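Local coordinates for protein glutaminase 1 (Escherichia coli, PDB 1U60) that hydrolyses L-glutamine to L-glutamate and ammonium as a glutaminase of the beta-lactamase clan, at residues 87-98 with 110-119; 165-173 with 185-193. All coordinates share one frame; numbering follows the deposited sequence.

Contact 1 (87-98 with 110-119); sequences DKIGADPTGLPF and KPLSPLVNAG. With EDO (1,2-ethanediol), chain G.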
ATOM      1  N   ASP A  87       5.531 -13.164 -10.390  1.00 12.43           N
ATOM      2  CA  ASP A  87       6.838 -13.669 -10.763  1.00 13.43           C
ATOM      3  C   ASP A  87       7.493 -12.868 -11.903  1.00 14.05           C
ATOM      4  O   ASP A  87       8.703 -12.558 -11.863  1.00 14.68           O
ATOM      5  CB  ASP A  87       6.700 -15.114 -11.258  1.00 13.55           C
ATOM      6  CG  ASP A  87       6.389 -16.111 -10.141  1.00 16.75           C
ATOM      7  OD1 ASP A  87       6.546 -15.793  -8.937  1.00 17.95           O
ATOM      8  OD2 ASP A  87       5.969 -17.248 -10.404  1.00 16.80           O
ATOM      9  N   LYS A  88       6.705 -12.563 -12.937  1.00 13.03           N
ATOM     10  CA  LYS A  88       7.221 -11.949 -14.162  1.00 12.56           C
ATOM     11  C   LYS A  88       7.222 -10.412 -14.168  1.00 11.43           C
ATOM     12  O   LYS A  88       7.946  -9.813 -14.948  1.00 11.10           O
ATOM     13  CB  LYS A  88       6.426 -12.485 -15.361  1.00 13.39           C
ATOM     14  CG  LYS A  88       6.414 -14.013 -15.452  1.00 14.33           C
ATOM     15  CD  LYS A  88       7.818 -14.560 -15.628  1.00 19.48           C
ATOM     16  CE  LYS A  88       7.770 -16.073 -15.984  1.00 21.37           C
ATOM     17  NZ  LYS A  88       9.144 -16.737 -15.971  1.00 25.24           N
ATOM     18  N   ILE A  89       6.441  -9.780 -13.284  1.00 10.41           N
ATOM     19  CA  ILE A  89       6.304  -8.332 -13.241  1.00 10.01           C
ATOM     20  C   ILE A  89       6.614  -7.871 -11.829  1.00 10.64           C
ATOM     21  O   ILE A  89       7.533  -7.079 -11.655  1.00 11.05           O
ATOM     22  CB  ILE A  89       4.899  -7.834 -13.659  1.00  9.39           C
ATOM     23  CG1 ILE A  89       4.420  -8.505 -14.955  1.00  8.97           C
ATOM     24  CG2 ILE A  89       4.892  -6.303 -13.804  1.00 11.68           C
ATOM     25  CD1 ILE A  89       5.240  -8.102 -16.182  1.00  9.28           C
ATOM     26  N   GLY A  90       5.839  -8.344 -10.853  1.00  9.98           N
ATOM     27  CA  GLY A  90       6.035  -7.951  -9.467  1.00 10.45           C
ATOM     28  C   GLY A  90       4.808  -7.347  -8.849  1.00 10.24           C
ATOM     29  O   GLY A  90       3.856  -7.036  -9.525  1.00  9.61           O
ATOM     30  N   ALA A  91       4.846  -7.177  -7.539  1.00  9.65           N
ATOM     31  CA  ALA A  91       3.775  -6.597  -6.753  1.00 11.51           C
ATOM     32  C   ALA A  91       4.282  -5.504  -5.775  1.00 11.39           C
ATOM     33  O   ALA A  91       3.554  -5.120  -4.888  1.00 13.17           O
ATOM     34  CB  ALA A  91       3.083  -7.730  -5.970  1.00 12.47           C
ATOM     35  N   ASP A  92       5.496  -4.971  -5.970  1.00 12.51           N
ATOM     36  CA  ASP A  92       6.092  -4.067  -4.964  1.00 11.08           C
ATOM     37  C   ASP A  92       6.316  -2.644  -5.481  1.00 12.54           C
ATOM     38  O   ASP A  92       6.629  -2.477  -6.663  1.00 12.98           O
ATOM     39  CB  ASP A  92       7.426  -4.620  -4.459  1.00 10.79           C
ATOM     40  CG  ASP A  92       7.259  -5.882  -3.685  1.00 13.12           C
ATOM     41  OD1 ASP A  92       6.372  -5.899  -2.774  1.00 11.48           O
ATOM     42  OD2 ASP A  92       7.935  -6.903  -3.941  1.00 13.18           O
ATOM     43  N   PRO A  93       6.123  -1.636  -4.621  1.00 11.70           N
ATOM     44  CA  PRO A  93       6.444  -0.249  -4.986  1.00 12.13           C
ATOM     45  C   PRO A  93       7.965  -0.065  -5.143  1.00 11.10           C
ATOM     46  O   PRO A  93       8.775  -0.791  -4.530  1.00 10.19           O
ATOM     47  CB  PRO A  93       5.861   0.556  -3.841  1.00 12.81           C
ATOM     48  CG  PRO A  93       5.990  -0.320  -2.686  1.00 11.82           C
ATOM     49  CD  PRO A  93       5.595  -1.705  -3.255  1.00 13.15           C
ATOM     50  N   THR A  94       8.345   0.830  -6.059  1.00 11.52           N
ATOM     51  CA  THR A  94       9.760   1.094  -6.318  1.00 12.71           C
ATOM     52  C   THR A  94      10.433   2.161  -5.479  1.00 11.70           C
ATOM     53  O   THR A  94      11.650   2.203  -5.447  1.00 12.85           O
ATOM     54  CB  THR A  94       9.980   1.489  -7.733  1.00 12.01           C
ATOM     55  OG1 THR A  94       9.265   2.697  -7.983  1.00 13.33           O
ATOM     56  CG2 THR A  94       9.418   0.430  -8.665  1.00 15.59           C
ATOM     57  N   GLY A  95       9.648   3.012  -4.825  1.00 13.46           N
ATOM     58  CA  GLY A  95      10.149   4.181  -4.110  1.00 13.70           C
ATOM     59  C   GLY A  95      10.663   5.305  -5.000  1.00 15.27           C
ATOM     60  O   GLY A  95      11.276   6.267  -4.512  1.00 14.67           O
ATOM     61  N   LEU A  96      10.438   5.183  -6.313  1.00 15.05           N
ATOM     62  CA  LEU A  96      11.109   6.046  -7.308  1.00 15.57           C
ATOM     63  C   LEU A  96      10.141   6.465  -8.449  1.00 15.58           C
ATOM     64  O   LEU A  96       9.068   5.901  -8.587  1.00 13.70           O
ATOM     65  CB  LEU A  96      12.309   5.289  -7.921  1.00 16.04           C
ATOM     66  CG  LEU A  96      13.516   5.040  -6.969  1.00 19.07           C
ATOM     67  CD1 LEU A  96      14.512   4.025  -7.535  1.00 19.43           C
ATOM     68  CD2 LEU A  96      14.217   6.313  -6.615  1.00 20.00           C
ATOM     69  N   PRO A  97      10.489   7.487  -9.213  1.00 14.55           N
ATOM     70  CA  PRO A  97       9.571   8.034 -10.216  1.00 15.28           C
ATOM     71  C   PRO A  97       9.101   7.022 -11.277  1.00 14.38           C
ATOM     72  O   PRO A  97       9.723   5.963 -11.511  1.00 13.24           O
ATOM     73  CB  PRO A  97      10.391   9.188 -10.832  1.00 16.48           C
ATOM     74  CG  PRO A  97      11.345   9.584  -9.696  1.00 17.40           C
ATOM     75  CD  PRO A  97      11.734   8.288  -9.107  1.00 15.14           C
ATOM     76  N   PHE A  98       8.011   7.394 -11.925  1.00 14.34           N
ATOM     77  CA  PHE A  98       7.357   6.576 -12.943  1.00 14.64           C
ATOM     78  C   PHE A  98       8.249   5.971 -14.023  1.00 14.60           C
ATOM     79  O   PHE A  98       7.939   4.898 -14.560  1.00 14.25           O
ATOM     80  CB  PHE A  98       6.267   7.420 -13.605  1.00 14.59           C
ATOM     81  CG  PHE A  98       6.790   8.449 -14.567  1.00 14.82           C
ATOM     82  CD1 PHE A  98       7.359   9.632 -14.123  1.00 14.55           C
ATOM     83  CD2 PHE A  98       6.723   8.229 -15.933  1.00 16.45           C
ATOM     84  CE1 PHE A  98       7.830  10.597 -15.028  1.00 18.40           C
ATOM     85  CE2 PHE A  98       7.222   9.190 -16.838  1.00 20.09           C
ATOM     86  CZ  PHE A  98       7.768  10.366 -16.375  1.00 17.94           C
ATOM     87  N   LYS A 110      14.367  -6.362 -12.738  1.00 17.84           N
ATOM     88  CA  LYS A 110      12.966  -6.664 -12.460  1.00 16.22           C
ATOM     89  C   LYS A 110      12.197  -5.372 -12.271  1.00 14.83           C
ATOM     90  O   LYS A 110      12.625  -4.528 -11.533  1.00 13.78           O
ATOM     91  CB  LYS A 110      12.786  -7.550 -11.200  1.00 16.83           C
ATOM     92  CG  LYS A 110      11.316  -8.033 -11.125  1.00 18.24           C
ATOM     93  CD  LYS A 110      11.071  -9.209 -10.188  1.00 21.07           C
ATOM     94  CE  LYS A 110       9.569  -9.611 -10.219  1.00 20.41           C
ATOM     95  NZ  LYS A 110       9.184 -10.459  -9.077  1.00 24.01           N
ATOM     96  N   PRO A 111      11.076  -5.196 -12.977  1.00 14.31           N
ATOM     97  CA  PRO A 111      10.329  -3.936 -12.903  1.00 12.95           C
ATOM     98  C   PRO A 111       9.507  -3.684 -11.643  1.00 11.44           C
ATOM     99  O   PRO A 111       9.053  -2.542 -11.465  1.00 13.20           O
ATOM    100  CB  PRO A 111       9.451  -3.986 -14.175  1.00 12.20           C
ATOM    101  CG  PRO A 111       9.251  -5.410 -14.421  1.00 14.00           C
ATOM    102  CD  PRO A 111      10.557  -6.053 -14.048  1.00 13.85           C
ATOM    103  N   LEU A 112       9.349  -4.680 -10.783  1.00 10.51           N
ATOM    104  CA  LEU A 112       8.671  -4.585  -9.497  1.00 10.75           C
ATOM    105  C   LEU A 112       7.202  -4.353  -9.492  1.00 10.47           C
ATOM    106  O   LEU A 112       6.511  -5.036  -8.744  1.00  9.66           O
ATOM    107  CB  LEU A 112       9.303  -3.545  -8.547  1.00 10.38           C
ATOM    108  CG  LEU A 112      10.598  -3.863  -7.770  1.00 15.40           C
ATOM    109  CD1 LEU A 112      10.668  -3.258  -6.315  1.00 15.36           C
ATOM    110  CD2 LEU A 112      11.143  -5.206  -7.925  1.00 16.00           C
ATOM    111  N   SER A 113       6.704  -3.392 -10.266  1.00 10.84           N
ATOM    112  CA  SER A 113       5.267  -3.046 -10.257  1.00 10.98           C
ATOM    113  C   SER A 113       4.745  -2.918 -11.682  1.00 10.65           C
ATOM    114  O   SER A 113       5.379  -2.221 -12.488  1.00  9.66           O
ATOM    115  CB  SER A 113       5.000  -1.714  -9.533  1.00 11.88           C
ATOM    116  OG  SER A 113       3.640  -1.265  -9.754  1.00 11.50           O
ATOM    117  N   PRO A 114       3.580  -3.497 -11.991  1.00  9.26           N
ATOM    118  CA  PRO A 114       2.935  -3.274 -13.317  1.00  9.76           C
ATOM    119  C   PRO A 114       2.457  -1.850 -13.520  1.00  9.83           C
ATOM    120  O   PRO A 114       2.020  -1.516 -14.592  1.00  8.59           O
ATOM    121  CB  PRO A 114       1.690  -4.169 -13.298  1.00 10.30           C
ATOM    122  CG  PRO A 114       1.598  -4.745 -11.913  1.00 12.10           C
ATOM    123  CD  PRO A 114       2.819  -4.420 -11.135  1.00 11.54           C
ATOM    124  N   LEU A 115       2.526  -1.030 -12.484  1.00  9.58           N
ATOM    125  CA  LEU A 115       2.056   0.351 -12.554  1.00  9.41           C
ATOM    126  C   LEU A 115       3.120   1.425 -12.694  1.00 10.31           C
ATOM    127  O   LEU A 115       2.763   2.568 -12.762  1.00 10.65           O
ATOM    128  CB  LEU A 115       1.072   0.665 -11.425  1.00  9.09           C
ATOM    129  CG  LEU A 115      -0.077  -0.300 -11.229  1.00  8.56           C
ATOM    130  CD1 LEU A 115      -1.036   0.192 -10.135  1.00  9.43           C
ATOM    131  CD2 LEU A 115      -0.877  -0.547 -12.549  1.00  9.20           C
ATOM    132  N   VAL A 116       4.420   1.073 -12.678  1.00 10.03           N
ATOM    133  CA  VAL A 116       5.425   2.007 -13.161  1.00 10.53           C
ATOM    134  C   VAL A 116       5.642   1.725 -14.654  1.00 11.29           C
ATOM    135  O   VAL A 116       5.188   0.716 -15.147  1.00 10.49           O
ATOM    136  CB  VAL A 116       6.717   1.976 -12.369  1.00 10.41           C
ATOM    137  CG1 VAL A 116       6.403   2.285 -10.887  1.00 12.06           C
ATOM    138  CG2 VAL A 116       7.456   0.648 -12.568  1.00 12.08           C
ATOM    139  N   ASN A 117       6.246   2.643 -15.380  1.00 10.03           N
ATOM    140  CA  ASN A 117       6.317   2.457 -16.847  1.00  9.66           C
ATOM    141  C   ASN A 117       6.990   1.114 -17.254  1.00  9.42           C
ATOM    142  O   ASN A 117       6.552   0.419 -18.146  1.00 11.15           O
ATOM    143  CB  ASN A 117       7.073   3.624 -17.504  1.00  9.45           C
ATOM    144  CG  ASN A 117       6.221   4.870 -17.691  1.00 10.82           C
ATOM    145  OD1 ASN A 117       5.258   5.128 -16.969  1.00 11.75           O
ATOM    146  ND2 ASN A 117       6.653   5.727 -18.639  1.00 14.93           N
ATOM    147  N   ALA A 118       8.083   0.779 -16.582  1.00  9.77           N
ATOM    148  CA  ALA A 118       8.833  -0.424 -16.920  1.00  8.67           C
ATOM    149  C   ALA A 118       7.938  -1.662 -16.691  1.00  9.82           C
ATOM    150  O   ALA A 118       7.822  -2.520 -17.554  1.00  8.27           O
ATOM    151  CB  ALA A 118      10.134  -0.486 -16.040  1.00  8.85           C
ATOM    152  N   GLY A 119       7.281  -1.729 -15.534  1.00  9.21           N
ATOM    153  CA  GLY A 119       6.390  -2.836 -15.283  1.00  8.73           C
ATOM    154  C   GLY A 119       5.223  -2.908 -16.246  1.00  8.96           C
ATOM    155  O   GLY A 119       4.756  -3.988 -16.583  1.00  9.00           O
TER
HETATM  156  C1  EDO G1205       9.179 -17.516 -12.567  1.00 43.08           C
HETATM  157  O1  EDO G1205      10.027 -16.423 -12.906  1.00 39.82           O
HETATM  158  C2  EDO G1205       9.492 -18.739 -13.401  1.00 43.64           C
HETATM  159  O2  EDO G1205       8.381 -19.093 -14.197  1.00 46.21           O
HETATM  160  O   HOH W   1      10.506 -12.971  -9.748  1.00 25.31           O
HETATM  161  O   HOH W   2       9.284  -7.780  -7.047  1.00 33.47           O
HETATM  162  O   HOH W   3       9.575   2.688 -15.007  1.00 14.41           O

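Contact 2 (165-173 with 185-193); sequences NFHNRAIAW and AMEACDVYT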
ATOM      1  N   ASN A 165       8.597   8.919 -27.688  1.00 13.00           N
ATOM      2  CA  ASN A 165       8.683   7.956 -26.566  1.00 11.94           C
ATOM      3  C   ASN A 165      10.041   7.268 -26.441  1.00 10.65           C
ATOM      4  O   ASN A 165      10.125   6.082 -26.098  1.00 11.35           O
ATOM      5  CB  ASN A 165       7.582   6.899 -26.693  1.00 10.10           C
ATOM      6  CG  ASN A 165       7.692   6.028 -27.966  1.00 11.50           C
ATOM      7  OD1 ASN A 165       6.887   5.050 -28.173  1.00 15.19           O
ATOM      8  ND2 ASN A 165       8.682   6.318 -28.800  1.00  7.75           N
ATOM      9  N   PHE A 166      11.096   8.019 -26.725  1.00 11.32           N
ATOM     10  CA  PHE A 166      12.463   7.482 -26.702  1.00  9.88           C
ATOM     11  C   PHE A 166      12.873   6.869 -25.380  1.00  8.96           C
ATOM     12  O   PHE A 166      13.562   5.818 -25.340  1.00  9.18           O
ATOM     13  CB  PHE A 166      13.454   8.588 -27.104  1.00  9.78           C
ATOM     14  CG  PHE A 166      13.037   9.323 -28.368  1.00 10.15           C
ATOM     15  CD1 PHE A 166      12.908   8.635 -29.556  1.00 11.94           C
ATOM     16  CD2 PHE A 166      12.726  10.691 -28.321  1.00 14.96           C
ATOM     17  CE1 PHE A 166      12.462   9.272 -30.725  1.00 13.47           C
ATOM     18  CE2 PHE A 166      12.286  11.341 -29.468  1.00 14.44           C
ATOM     19  CZ  PHE A 166      12.143  10.625 -30.678  1.00 15.53           C
ATOM     20  N   HIS A 167      12.478   7.472 -24.271  1.00 10.20           N
ATOM     21  CA  HIS A 167      12.870   6.921 -23.010  1.00  9.41           C
ATOM     22  C   HIS A 167      12.147   5.574 -22.736  1.00 10.21           C
ATOM     23  O   HIS A 167      12.763   4.644 -22.173  1.00 10.14           O
ATOM     24  CB  HIS A 167      12.650   7.962 -21.922  1.00 11.52           C
ATOM     25  CG  HIS A 167      13.233   7.593 -20.614  1.00 11.04           C
ATOM     26  ND1 HIS A 167      14.450   8.058 -20.168  1.00 15.47           N
ATOM     27  CD2 HIS A 167      12.744   6.805 -19.636  1.00 10.18           C
ATOM     28  CE1 HIS A 167      14.693   7.557 -18.970  1.00  9.70           C
ATOM     29  NE2 HIS A 167      13.680   6.772 -18.630  1.00 15.18           N
ATOM     30  N   ASN A 168      10.892   5.415 -23.171  1.00  9.57           N
ATOM     31  CA  ASN A 168      10.225   4.115 -23.064  1.00 10.64           C
ATOM     32  C   ASN A 168      10.846   3.050 -23.987  1.00 10.09           C
ATOM     33  O   ASN A 168      10.850   1.859 -23.640  1.00 11.29           O
ATOM     34  CB  ASN A 168       8.737   4.222 -23.359  1.00 10.56           C
ATOM     35  CG  ASN A 168       7.923   4.750 -22.209  1.00 12.85           C
ATOM     36  OD1 ASN A 168       6.755   5.160 -22.425  1.00 18.39           O
ATOM     37  ND2 ASN A 168       8.493   4.842 -21.028  1.00  8.49           N
ATOM     38  N   ARG A 169      11.377   3.457 -25.130  1.00 10.39           N
ATOM     39  CA  ARG A 169      12.137   2.538 -26.016  1.00 10.80           C
ATOM     40  C   ARG A 169      13.332   1.998 -25.287  1.00 10.76           C
ATOM     41  O   ARG A 169      13.629   0.775 -25.357  1.00 10.41           O
ATOM     42  CB  ARG A 169      12.599   3.195 -27.312  1.00 10.60           C
ATOM     43  CG  ARG A 169      11.504   3.776 -28.208  1.00 10.86           C
ATOM     44  CD  ARG A 169      12.005   4.463 -29.441  1.00 15.93           C
ATOM     45  NE  ARG A 169      10.936   5.269 -30.040  1.00 13.82           N
ATOM     46  CZ  ARG A 169      10.999   5.805 -31.260  1.00 18.10           C
ATOM     47  NH1 ARG A 169      12.049   5.592 -32.068  1.00 17.58           N
ATOM     48  NH2 ARG A 169      10.002   6.545 -31.695  1.00 15.44           N
ATOM     49  N   ALA A 170      14.023   2.885 -24.562  1.00 10.59           N
ATOM     50  CA  ALA A 170      15.136   2.467 -23.724  1.00 10.75           C
ATOM     51  C   ALA A 170      14.729   1.447 -22.661  1.00 11.84           C
ATOM     52  O   ALA A 170      15.390   0.426 -22.495  1.00 10.59           O
ATOM     53  CB  ALA A 170      15.772   3.619 -23.061  1.00 11.63           C
ATOM     54  N   ILE A 171      13.663   1.769 -21.922  1.00 10.69           N
ATOM     55  CA  ILE A 171      13.146   0.874 -20.911  1.00 10.93           C
ATOM     56  C   ILE A 171      12.774  -0.506 -21.473  1.00 10.51           C
ATOM     57  O   ILE A 171      13.088  -1.540 -20.857  1.00 10.05           O
ATOM     58  CB  ILE A 171      11.967   1.541 -20.142  1.00 10.53           C
ATOM     59  CG1 ILE A 171      12.472   2.655 -19.237  1.00 11.94           C
ATOM     60  CG2 ILE A 171      11.243   0.517 -19.283  1.00 11.54           C
ATOM     61  CD1 ILE A 171      11.396   3.460 -18.560  1.00 13.12           C
ATOM     62  N   ALA A 172      12.140  -0.542 -22.641  1.00 10.53           N
ATOM     63  CA  ALA A 172      11.788  -1.788 -23.263  1.00 10.58           C
ATOM     64  C   ALA A 172      13.035  -2.646 -23.523  1.00 10.68           C
ATOM     65  O   ALA A 172      13.022  -3.831 -23.312  1.00 11.26           O
ATOM     66  CB  ALA A 172      11.085  -1.552 -24.509  1.00 11.09           C
ATOM     67  N   TRP A 173      14.105  -2.032 -24.001  1.00 10.67           N
ATOM     68  CA  TRP A 173      15.326  -2.765 -24.262  1.00 10.15           C
ATOM     69  C   TRP A 173      15.999  -3.218 -22.973  1.00  9.67           C
ATOM     70  O   TRP A 173      16.579  -4.301 -22.943  1.00  9.27           O
ATOM     71  CB  TRP A 173      16.295  -1.931 -25.156  1.00 10.09           C
ATOM     72  CG  TRP A 173      15.930  -1.910 -26.616  1.00 10.84           C
ATOM     73  CD1 TRP A 173      15.660  -0.818 -27.356  1.00 14.47           C
ATOM     74  CD2 TRP A 173      15.799  -3.032 -27.513  1.00 12.46           C
ATOM     75  NE1 TRP A 173      15.365  -1.162 -28.651  1.00 12.09           N
ATOM     76  CE2 TRP A 173      15.424  -2.520 -28.775  1.00 12.58           C
ATOM     77  CE3 TRP A 173      15.929  -4.419 -27.365  1.00 15.43           C
ATOM     78  CZ2 TRP A 173      15.215  -3.336 -29.898  1.00 13.89           C
ATOM     79  CZ3 TRP A 173      15.734  -5.231 -28.465  1.00 12.03           C
ATOM     80  CH2 TRP A 173      15.365  -4.693 -29.712  1.00 13.16           C
ATOM     81  N   ALA A 185      10.781  -6.230 -28.255  1.00 12.75           N
ATOM     82  CA  ALA A 185      10.863  -4.983 -27.485  1.00 13.67           C
ATOM     83  C   ALA A 185      10.060  -3.863 -28.153  1.00 12.93           C
ATOM     84  O   ALA A 185       9.356  -3.127 -27.469  1.00 12.93           O
ATOM     85  CB  ALA A 185      12.317  -4.567 -27.298  1.00 13.78           C
ATOM     86  N   MET A 186      10.172  -3.712 -29.472  1.00 12.97           N
ATOM     87  CA  MET A 186       9.541  -2.574 -30.114  1.00 14.55           C
ATOM     88  C   MET A 186       8.027  -2.814 -30.259  1.00 13.48           C
ATOM     89  O   MET A 186       7.274  -1.882 -30.134  1.00 12.81           O
ATOM     90  CB  MET A 186      10.263  -2.113 -31.409  1.00 15.81           C
ATOM     91  CG  MET A 186      11.635  -1.348 -31.075  1.00 16.74           C
ATOM     92  SD  MET A 186      11.740   0.076 -29.762  1.00 24.00           S
ATOM     93  CE  MET A 186      12.029  -0.840 -28.267  1.00 18.64           C
ATOM     94  N   GLU A 187       7.593  -4.071 -30.436  1.00 12.95           N
ATOM     95  CA  GLU A 187       6.168  -4.413 -30.322  1.00 13.46           C
ATOM     96  C   GLU A 187       5.574  -4.026 -28.974  1.00 12.59           C
ATOM     97  O   GLU A 187       4.487  -3.452 -28.921  1.00 12.56           O
ATOM     98  CB  GLU A 187       5.975  -5.929 -30.545  1.00 14.78           C
ATOM     99  CG  GLU A 187       4.574  -6.484 -30.258  1.00 18.80           C
ATOM    100  CD  GLU A 187       4.413  -7.961 -30.642  1.00 20.50           C
ATOM    101  OE1 GLU A 187       5.363  -8.501 -31.308  1.00 19.54           O
ATOM    102  OE2 GLU A 187       3.341  -8.569 -30.290  1.00 16.23           O
ATOM    103  N   ALA A 188       6.243  -4.403 -27.894  1.00 12.48           N
ATOM    104  CA  ALA A 188       5.769  -4.034 -26.568  1.00 11.62           C
ATOM    105  C   ALA A 188       5.682  -2.521 -26.407  1.00 11.51           C
ATOM    106  O   ALA A 188       4.710  -1.994 -25.855  1.00 10.64           O
ATOM    107  CB  ALA A 188       6.647  -4.622 -25.487  1.00 11.23           C
ATOM    108  N   CYS A 189       6.688  -1.819 -26.896  1.00 11.58           N
ATOM    109  CA  CYS A 189       6.751  -0.377 -26.729  1.00 11.57           C
ATOM    110  C   CYS A 189       5.629   0.255 -27.549  1.00 10.39           C
ATOM    111  O   CYS A 189       4.922   1.137 -27.082  1.00 10.26           O
ATOM    112  CB  CYS A 189       8.143   0.143 -27.095  1.00 10.60           C
ATOM    113  SG  CYS A 189       8.352   1.923 -26.823  1.00 15.40           S
ATOM    114  N   ASP A 190       5.434  -0.216 -28.767  1.00  9.61           N
ATOM    115  CA  ASP A 190       4.402   0.308 -29.631  1.00  9.49           C
ATOM    116  C   ASP A 190       3.023   0.134 -28.959  1.00  9.03           C
ATOM    117  O   ASP A 190       2.268   1.076 -28.865  1.00  9.27           O
ATOM    118  CB  ASP A 190       4.491  -0.442 -30.970  1.00 10.01           C
ATOM    119  CG  ASP A 190       3.353  -0.159 -31.942  1.00  9.65           C
ATOM    120  OD1 ASP A 190       2.501   0.769 -31.770  1.00 13.31           O
ATOM    121  OD2 ASP A 190       3.244  -0.877 -32.956  1.00 15.43           O
ATOM    122  N   VAL A 191       2.706  -1.062 -28.520  1.00  7.71           N
ATOM    123  CA  VAL A 191       1.355  -1.301 -28.002  1.00  8.70           C
ATOM    124  C   VAL A 191       1.137  -0.536 -26.710  1.00  8.33           C
ATOM    125  O   VAL A 191       0.059  -0.005 -26.488  1.00  7.60           O
ATOM    126  CB  VAL A 191       1.040  -2.772 -27.883  1.00  9.31           C
ATOM    127  CG1 VAL A 191      -0.330  -3.000 -27.322  1.00 10.40           C
ATOM    128  CG2 VAL A 191       1.109  -3.389 -29.288  1.00 11.47           C
ATOM    129  N   TYR A 192       2.176  -0.478 -25.889  1.00  9.77           N
ATOM    130  CA  TYR A 192       2.098   0.286 -24.643  1.00  9.05           C
ATOM    131  C   TYR A 192       1.742   1.761 -24.967  1.00 10.12           C
ATOM    132  O   TYR A 192       0.894   2.383 -24.329  1.00  9.53           O
ATOM    133  CB  TYR A 192       3.404   0.205 -23.825  1.00 10.22           C
ATOM    134  CG  TYR A 192       3.262   1.091 -22.613  1.00  8.84           C
ATOM    135  CD1 TYR A 192       2.387   0.734 -21.606  1.00 12.01           C
ATOM    136  CD2 TYR A 192       3.871   2.351 -22.542  1.00 10.17           C
ATOM    137  CE1 TYR A 192       2.165   1.522 -20.547  1.00 11.98           C
ATOM    138  CE2 TYR A 192       3.646   3.172 -21.433  1.00 12.42           C
ATOM    139  CZ  TYR A 192       2.778   2.737 -20.447  1.00 13.20           C
ATOM    140  OH  TYR A 192       2.434   3.514 -19.374  1.00 18.62           O
ATOM    141  N   THR A 193       2.394   2.313 -25.991  1.00 10.00           N
ATOM    142  CA  THR A 193       2.118   3.677 -26.450  1.00  9.67           C
ATOM    143  C   THR A 193       0.667   3.860 -26.910  1.00  8.97           C
ATOM    144  O   THR A 193      -0.000   4.812 -26.511  1.00  9.11           O
ATOM    145  CB  THR A 193       3.094   4.034 -27.565  1.00 10.94           C
ATOM    146  OG1 THR A 193       4.425   3.902 -27.047  1.00 14.43           O
ATOM    147  CG2 THR A 193       2.947   5.471 -27.966  1.00 13.29           C
TER

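Contact 1 (87-98 with 110-119)
G90 runs past L112 with a CA-CA spacing of 4.3 Å, and the two loops meet again farther on, where N117 N donates to F98 O at 2.9 Å. That bond is nearly straight (N-H...O 160°), lies in the carbonyl plane, and serves the amide just after the N-cap residue V116. Water 3 joins the same F98 O to A118 N, so that one carbonyl serves N117 N directly and A118 N through the water. With CG lodged between the backbone N and the carbonyl carbon (chi1 75°), the F98 ring lies alongside the N117 amide, the two planes 70° apart, and N117 OD1 faces the ring edge 3.6 Å from CD2. The site here is the predicted substrate pocket of the glutaminase fold: N117 is a predicted substrate ligand, its OD1 is bonded to K69 NZ, and K69 ends an S-x-x-K sequence as in serine beta-lactamases, beginning with the predicted ligand S66. At the other end, the K110 chain reaches out extended toward the C-terminal end of helix 82-88. Its CE passes 3.5 Å from D87 O, and NZ bonds to Q86 O and, through water 1, to D87 O, so the lysine ties two carbonyls of the last helical turn. I89 CG2 slots between the P114 ring, 3.9 Å from CD, and G119 O; the side chain also rests on A122 and T123 of helix 117-126. T94 CG2 lies 4.0 Å from L112 CB, while T94 OG1 accepts from L96 N in an ST turn, as S113 OG does from L115 N.

Contact 2 (165-173 with 185-193)
A helical hairpin, in which helix 166-178 is followed by helix 185-195, is held together where A172, R169 and W173 meet A185, M186 and C189. The short segments run 137° apart in direction and their axes approach to 8.9 Å, a spacing allowed by the small residues at the crossing: A172 CB lies 4.3 Å from A185 CB, and their backbones come together at this level. At the more exposed edge the W173 indole spreads over the second helix. A185 CB sits over its six-membered ring, 3.6 Å from the centroid and only 10° off the normal, a CH-pi contact, while M186 CE takes a place over the five-membered ring on the same face, 3.4 Å from W173 NE1. The M186 chain is bent at both chi2 and chi3, which brings the methyl back over the indole; SD stands obliquely to the ring in a Met-aromatic contact and is 4.0 Å from R169 CG. C189 sends SG anti to the backbone N (chi1 -177°), into the angle between the helices, where it approaches R169 N at 3.8 Å. R169 NH2 is hydrogen-bonded to Q162 O. One turn on, T193 OG1 donates to C189 O at 2.8 Å from the face of that carbonyl opposite the one used by T193 N, so two bonds grip one oxygen. T193 also lies beside the N165 side chain, crossing it nearly at right angles. Nearer the pocket, the N168 amide stands steeply inclined at the edge of the Y192 ring. Both are predicted substrate ligands, so the hairpin offers one residue from each arm to the presumed glutamine pocket, an arrangement consistent with the helical part of a serine beta-lactamase-like fold.

Overall arrangement
Along the chain the two contacts come in series, neither enclosing the other. Contact 1 closes first, bringing the loop after helix 82-88 back against the approach to helix 117-126 across an excursion that holds helix 101-106; D92 and P93 of this stretch also meet the second subunit. The chain then runs through helices 117-126, 132-147 and 155-162 before contact 2 closes the short connection between helices 166-178 and 185-195. Though their centres are 16 Å apart, the contacts touch: N117 lies against N168 and A118 against I171, while Y192 rests on A120 and I121 farther along helix 117-126, which thus links both around the predicted substrate site.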